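Local atomic coordinates of serpin B3 (Homo sapiens, PDB entry 4ZK3), a protein that probably inhibits proteases as a member of the serpin family and, as squamous cell carcinoma antigen 1, is linked to the psoriasis-associated Pso p27. Residues A[296-299]-A[300-304]; A[304-308]-A[309-313]. All blocks are in the same frame, centred on the assembly; numbering follows the deposited sequence.

Contact 1 (A[296-299]-A[300-304]); sequences KDTL and RTMGM
Lys296 opens this short helix by taking the amide of Arg300 on its carbonyl, and the two long side chains run side by side, Lys296 CE 4.0 Å from Arg300 NH2. The CB of Asp297 points away from 300-304, but its carboxylate comes back to form a salt bridge, OD1 to Arg300 NH1 at 2.6 Å. It meets the guanidinium at its edge, the planes turned 47° apart; the bend of Arg300 at chi3 (-92°) brings NH1 round to it. Asp297 O accepts twice from Thr301. Thr301 N comes in almost straight, 2.8 Å from Asp297 O. Thr301 OG1, set beside its own N by chi1 of -56°, donates to Asp297 O from above the carbonyl plane at 2.9 Å. Thr298 lays CG2 alongside Met302 SD, 3.8 Å away. Leu299 O receives Met304 N at 2.9 Å, and Gly303 N bonds to Arg300 O, the two bonds of the Schellman motif in which Gly303 leaves the helix with positive phi. Met302 packs on Phe11 and Leu15 of helix 4-19, Met304 on Ile53 and Val56 of helix 47-57; at the helix start, Lys296 NZ makes a weak hydrogen bond to Ser326 O of strand 325-336.

Contact 2 (A[304-308]-A[309-313]); sequences MVDIF and NGDAD
An Asx turn overlapping a type I beta turn, Asn309 to Ala312, follows directly on the 3-10 segment 306-308, and Asn309 joins the two. Asn309 N donates to Asp306 O at 3.1 Å; the N-H is fairly straight, 162°, but the donor stands well above the carbonyl plane. With chi1 of 71° the Asn309 amide sits between its own N and carbonyl carbon, turned back over the 3-10 turn, where ND2 lies 3.5 Å from Val305 O. OD1 takes the amide of Asp311 at 2.7 Å and so closes the Asx turn, while Ala312 N bonds to Asn309 O to close the beta turn. This return path brings Ala312 CB to 3.1 Å from Asp306 O, a tight approach. Asp306 OD2 is hydrogen-bonded to Asn48 ND2, and Gln52 OE1 accepts from the amides of Val305 and Asp306, which fixes the 3-10 turn against helix 47-57. Asp311 lays its CB against the Asp306 carboxylate, 3.9 Å from CG. Their carboxylate planes stand 76° apart. The like charges may raise the proton affinity of one or both, since Asp306 OD1 lies 4.0 Å from Asp311 OD2.

How the contacts relate
From the N terminus, the chain leaves strand 276-294, makes the short helix of contact 1, and passes through the shared Met304 into contact 2 on its way to helix 315-318. Each contact closes a local turn, the first at the helix end and the second just after the 3-10 segment; they follow in series, neither nesting nor crossing, with centres about 11 Å apart. Contact 2 folds back onto contact 1: Phe308 CB lies 3.3 Å from Arg300 NH2, and its ring packs on Leu299. Both contacts touch helix 47-57; strand 325-336 meets contact 2 through Ile307 and Phe308, and contact 1 through the weak Lys296 bond, while helix 4-19 packs on contact 1.

Contact 1 (A[296-299]-A[300-304])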
ATOM      1  N   LYS A 296     -11.139   9.725  -2.763  1.00 29.61           N
ATOM      2  CA  LYS A 296     -12.612   9.835  -2.767  1.00 33.55           C
ATOM      3  C   LYS A 296     -13.231   9.591  -4.150  1.00 35.03           C
ATOM      4  O   LYS A 296     -14.029   8.641  -4.305  1.00 33.51           O
ATOM      5  CB  LYS A 296     -12.997  11.191  -2.212  1.00 39.53           C
ATOM      6  CG  LYS A 296     -14.463  11.432  -1.972  1.00 42.86           C
ATOM      7  CD  LYS A 296     -14.623  12.938  -1.804  1.00 47.90           C
ATOM      8  CE  LYS A 296     -15.862  13.271  -1.009  1.00 54.06           C
ATOM      9  NZ  LYS A 296     -15.893  14.726  -0.727  1.00 54.79           N
ATOM     10  N   ASP A 297     -12.838  10.386  -5.144  1.00 35.20           N
ATOM     11  CA  ASP A 297     -13.430  10.265  -6.514  1.00 42.38           C
ATOM     12  C   ASP A 297     -13.015   8.968  -7.185  1.00 36.50           C
ATOM     13  O   ASP A 297     -13.849   8.280  -7.809  1.00 39.35           O
ATOM     14  CB  ASP A 297     -13.063  11.447  -7.433  1.00 44.24           C
ATOM     15  CG  ASP A 297     -13.812  12.729  -7.089  1.00 46.94           C
ATOM     16  OD1 ASP A 297     -14.789  12.693  -6.300  1.00 49.05           O
ATOM     17  OD2 ASP A 297     -13.396  13.788  -7.601  1.00 52.14           O
ATOM     18  N   THR A 298     -11.753   8.601  -6.983  1.00 33.26           N
ATOM     19  CA  THR A 298     -11.255   7.271  -7.385  1.00 31.08           C
ATOM     20  C   THR A 298     -12.168   6.122  -6.900  1.00 31.42           C
ATOM     21  O   THR A 298     -12.633   5.312  -7.684  1.00 31.31           O
ATOM     22  CB  THR A 298      -9.831   7.053  -6.872  1.00 31.91           C
ATOM     23  OG1 THR A 298      -8.983   8.061  -7.389  1.00 35.49           O
ATOM     24  CG2 THR A 298      -9.245   5.678  -7.287  1.00 31.29           C
ATOM     25  N   LEU A 299     -12.429   6.042  -5.598  1.00 30.93           N
ATOM     26  CA  LEU A 299     -13.284   4.951  -5.064  1.00 31.26           C
ATOM     27  C   LEU A 299     -14.729   5.049  -5.553  1.00 31.44           C
ATOM     28  O   LEU A 299     -15.408   4.042  -5.728  1.00 33.25           O
ATOM     29  CB  LEU A 299     -13.277   4.964  -3.514  1.00 29.66           C
ATOM     30  CG  LEU A 299     -11.875   4.629  -2.953  1.00 28.41           C
ATOM     31  CD1 LEU A 299     -11.785   4.986  -1.485  1.00 30.07           C
ATOM     32  CD2 LEU A 299     -11.596   3.184  -3.221  1.00 27.35           C
ATOM     33  N   ARG A 300     -15.198   6.274  -5.653  1.00 33.04           N
ATOM     34  CA  ARG A 300     -16.502   6.567  -6.272  1.00 42.68           C
ATOM     35  C   ARG A 300     -16.598   5.920  -7.658  1.00 35.50           C
ATOM     36  O   ARG A 300     -17.451   5.058  -7.839  1.00 34.26           O
ATOM     37  CB  ARG A 300     -16.726   8.069  -6.316  1.00 48.85           C
ATOM     38  CG  ARG A 300     -18.111   8.524  -6.722  1.00 54.19           C
ATOM     39  CD  ARG A 300     -18.099  10.043  -6.668  1.00 57.65           C
ATOM     40  NE  ARG A 300     -18.546  10.526  -5.364  1.00 56.83           N
ATOM     41  CZ  ARG A 300     -18.065  11.580  -4.721  1.00 52.31           C
ATOM     42  NH1 ARG A 300     -17.064  12.305  -5.207  1.00 53.13           N
ATOM     43  NH2 ARG A 300     -18.599  11.911  -3.550  1.00 58.35           N
ATOM     44  N   THR A 301     -15.668   6.244  -8.549  1.00 34.61           N
ATOM     45  CA  THR A 301     -15.533   5.577  -9.844  1.00 37.39           C
ATOM     46  C   THR A 301     -15.561   4.072  -9.778  1.00 41.42           C
ATOM     47  O   THR A 301     -16.119   3.404 -10.683  1.00 39.17           O
ATOM     48  CB  THR A 301     -14.198   5.939 -10.487  1.00 44.95           C
ATOM     49  OG1 THR A 301     -14.101   7.363 -10.600  1.00 51.81           O
ATOM     50  CG2 THR A 301     -14.025   5.298 -11.851  1.00 41.03           C
ATOM     51  N   MET A 302     -14.923   3.521  -8.734  1.00 36.04           N
ATOM     52  CA  MET A 302     -14.701   2.115  -8.640  1.00 32.59           C
ATOM     53  C   MET A 302     -15.963   1.459  -8.207  1.00 32.77           C
ATOM     54  O   MET A 302     -16.048   0.276  -8.283  1.00 38.83           O
ATOM     55  CB  MET A 302     -13.522   1.788  -7.698  1.00 35.72           C
ATOM     56  CG  MET A 302     -12.153   2.246  -8.273  1.00 41.24           C
ATOM     57  SD  MET A 302     -10.626   2.126  -7.260  1.00 37.81           S
ATOM     58  CE  MET A 302     -10.925   0.440  -6.802  1.00 32.97           C
ATOM     59  N   GLY A 303     -16.965   2.202  -7.745  1.00 36.38           N
ATOM     60  CA  GLY A 303     -18.231   1.579  -7.315  1.00 35.93           C
ATOM     61  C   GLY A 303     -18.738   2.011  -5.958  1.00 40.46           C
ATOM     62  O   GLY A 303     -19.894   1.707  -5.603  1.00 39.17           O
ATOM     63  N   MET A 304     -17.887   2.689  -5.172  1.00 38.06           N
ATOM     64  CA  MET A 304     -18.284   3.106  -3.819  1.00 38.94           C
ATOM     65  C   MET A 304     -18.949   4.484  -3.882  1.00 38.07           C
ATOM     66  O   MET A 304     -18.267   5.527  -3.784  1.00 33.99           O
ATOM     67  CB  MET A 304     -17.102   3.070  -2.814  1.00 35.44           C
ATOM     68  CG  MET A 304     -16.820   1.726  -2.180  1.00 33.65           C
ATOM     69  SD  MET A 304     -15.199   1.692  -1.307  1.00 32.48           S
ATOM     70  CE  MET A 304     -15.413   2.979  -0.103  1.00 28.86           C
TER

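Contact 2 (A[304-308]-A[309-313])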
ATOM      1  N   MET A 304     -17.887   2.689  -5.172  1.00 38.06           N
ATOM      2  CA  MET A 304     -18.284   3.106  -3.819  1.00 38.94           C
ATOM      3  C   MET A 304     -18.949   4.484  -3.882  1.00 38.07           C
ATOM      4  O   MET A 304     -18.267   5.527  -3.784  1.00 33.99           O
ATOM      5  CB  MET A 304     -17.102   3.070  -2.814  1.00 35.44           C
ATOM      6  CG  MET A 304     -16.820   1.726  -2.180  1.00 33.65           C
ATOM      7  SD  MET A 304     -15.199   1.692  -1.307  1.00 32.48           S
ATOM      8  CE  MET A 304     -15.413   2.979  -0.103  1.00 28.86           C
ATOM      9  N   VAL A 305     -20.289   4.477  -4.038  1.00 37.51           N
ATOM     10  CA  VAL A 305     -21.058   5.736  -4.154  1.00 36.92           C
ATOM     11  C   VAL A 305     -21.889   6.116  -2.941  1.00 31.36           C
ATOM     12  O   VAL A 305     -21.853   7.288  -2.525  1.00 30.75           O
ATOM     13  CB  VAL A 305     -21.972   5.839  -5.424  1.00 43.17           C
ATOM     14  CG1 VAL A 305     -21.311   6.738  -6.474  1.00 49.67           C
ATOM     15  CG2 VAL A 305     -22.266   4.494  -6.032  1.00 41.41           C
ATOM     16  N   ASP A 306     -22.656   5.175  -2.400  1.00 29.18           N
ATOM     17  CA  ASP A 306     -23.602   5.509  -1.292  1.00 31.06           C
ATOM     18  C   ASP A 306     -22.865   6.162  -0.062  1.00 35.09           C
ATOM     19  O   ASP A 306     -23.376   7.051   0.636  1.00 32.37           O
ATOM     20  CB  ASP A 306     -24.335   4.227  -0.801  1.00 30.44           C
ATOM     21  CG  ASP A 306     -25.417   3.670  -1.815  1.00 33.84           C
ATOM     22  OD1 ASP A 306     -25.367   4.034  -3.014  1.00 31.37           O
ATOM     23  OD2 ASP A 306     -26.263   2.818  -1.371  1.00 28.62           O
ATOM     24  N   ILE A 307     -21.647   5.661   0.190  1.00 33.05           N
ATOM     25  CA  ILE A 307     -20.828   5.999   1.337  1.00 31.78           C
ATOM     26  C   ILE A 307     -20.451   7.457   1.294  1.00 28.60           C
ATOM     27  O   ILE A 307     -20.211   8.078   2.351  1.00 28.88           O
ATOM     28  CB  ILE A 307     -19.566   5.080   1.360  1.00 34.05           C
ATOM     29  CG1 ILE A 307     -18.778   5.230   2.622  1.00 35.45           C
ATOM     30  CG2 ILE A 307     -18.627   5.396   0.209  1.00 36.01           C
ATOM     31  CD1 ILE A 307     -19.382   4.544   3.796  1.00 39.36           C
ATOM     32  N   PHE A 308     -20.375   8.039   0.106  1.00 29.83           N
ATOM     33  CA  PHE A 308     -20.007   9.486   0.013  1.00 29.78           C
ATOM     34  C   PHE A 308     -21.210  10.457  -0.138  1.00 32.23           C
ATOM     35  O   PHE A 308     -21.020  11.658  -0.251  1.00 30.65           O
ATOM     36  CB  PHE A 308     -18.972   9.735  -1.092  1.00 31.59           C
ATOM     37  CG  PHE A 308     -17.693   8.921  -0.932  1.00 34.67           C
ATOM     38  CD1 PHE A 308     -16.837   9.126   0.151  1.00 33.64           C
ATOM     39  CD2 PHE A 308     -17.342   7.967  -1.876  1.00 34.59           C
ATOM     40  CE1 PHE A 308     -15.673   8.393   0.289  1.00 32.46           C
ATOM     41  CE2 PHE A 308     -16.162   7.238  -1.744  1.00 34.14           C
ATOM     42  CZ  PHE A 308     -15.343   7.447  -0.657  1.00 30.90           C
ATOM     43  N   ASN A 309     -22.439   9.942  -0.094  1.00 36.60           N
ATOM     44  CA  ASN A 309     -23.604  10.805  -0.247  1.00 39.98           C
ATOM     45  C   ASN A 309     -24.706  10.448   0.706  1.00 42.77           C
ATOM     46  O   ASN A 309     -24.541   9.569   1.591  1.00 38.10           O
ATOM     47  CB  ASN A 309     -24.108  10.803  -1.712  1.00 40.55           C
ATOM     48  CG  ASN A 309     -24.756   9.490  -2.131  1.00 35.32           C
ATOM     49  OD1 ASN A 309     -25.328   8.744  -1.326  1.00 33.55           O
ATOM     50  ND2 ASN A 309     -24.665   9.200  -3.423  1.00 34.36           N
ATOM     51  N   GLY A 310     -25.852  11.096   0.463  1.00 39.30           N
ATOM     52  CA  GLY A 310     -26.979  11.042   1.323  1.00 34.96           C
ATOM     53  C   GLY A 310     -27.568   9.667   1.495  1.00 38.05           C
ATOM     54  O   GLY A 310     -28.275   9.466   2.476  1.00 35.91           O
ATOM     55  N   ASP A 311     -27.299   8.741   0.558  1.00 35.70           N
ATOM     56  CA  ASP A 311     -27.790   7.368   0.660  1.00 37.99           C
ATOM     57  C   ASP A 311     -27.005   6.540   1.678  1.00 38.07           C
ATOM     58  O   ASP A 311     -27.405   5.422   1.986  1.00 33.34           O
ATOM     59  CB  ASP A 311     -27.662   6.608  -0.673  1.00 41.34           C
ATOM     60  CG  ASP A 311     -28.530   7.185  -1.797  1.00 44.34           C
ATOM     61  OD1 ASP A 311     -29.519   7.909  -1.488  1.00 41.08           O
ATOM     62  OD2 ASP A 311     -28.207   6.894  -2.985  1.00 41.49           O
ATOM     63  N   ALA A 312     -25.882   7.056   2.168  1.00 35.81           N
ATOM     64  CA  ALA A 312     -24.971   6.293   3.042  1.00 33.39           C
ATOM     65  C   ALA A 312     -25.714   5.577   4.132  1.00 34.57           C
ATOM     66  O   ALA A 312     -26.553   6.183   4.806  1.00 38.72           O
ATOM     67  CB  ALA A 312     -23.958   7.267   3.676  1.00 34.13           C
ATOM     68  N   ASP A 313     -25.434   4.304   4.346  1.00 31.89           N
ATOM     69  CA  ASP A 313     -25.921   3.651   5.538  1.00 36.55           C
ATOM     70  C   ASP A 313     -24.718   3.074   6.336  1.00 35.08           C
ATOM     71  O   ASP A 313     -24.211   2.001   6.002  1.00 33.10           O
ATOM     72  CB  ASP A 313     -26.947   2.563   5.212  1.00 36.25           C
ATOM     73  CG  ASP A 313     -27.599   1.969   6.469  1.00 41.85           C
ATOM     74  OD1 ASP A 313     -27.161   2.260   7.617  1.00 45.31           O
ATOM     75  OD2 ASP A 313     -28.548   1.173   6.333  1.00 40.82           O
TER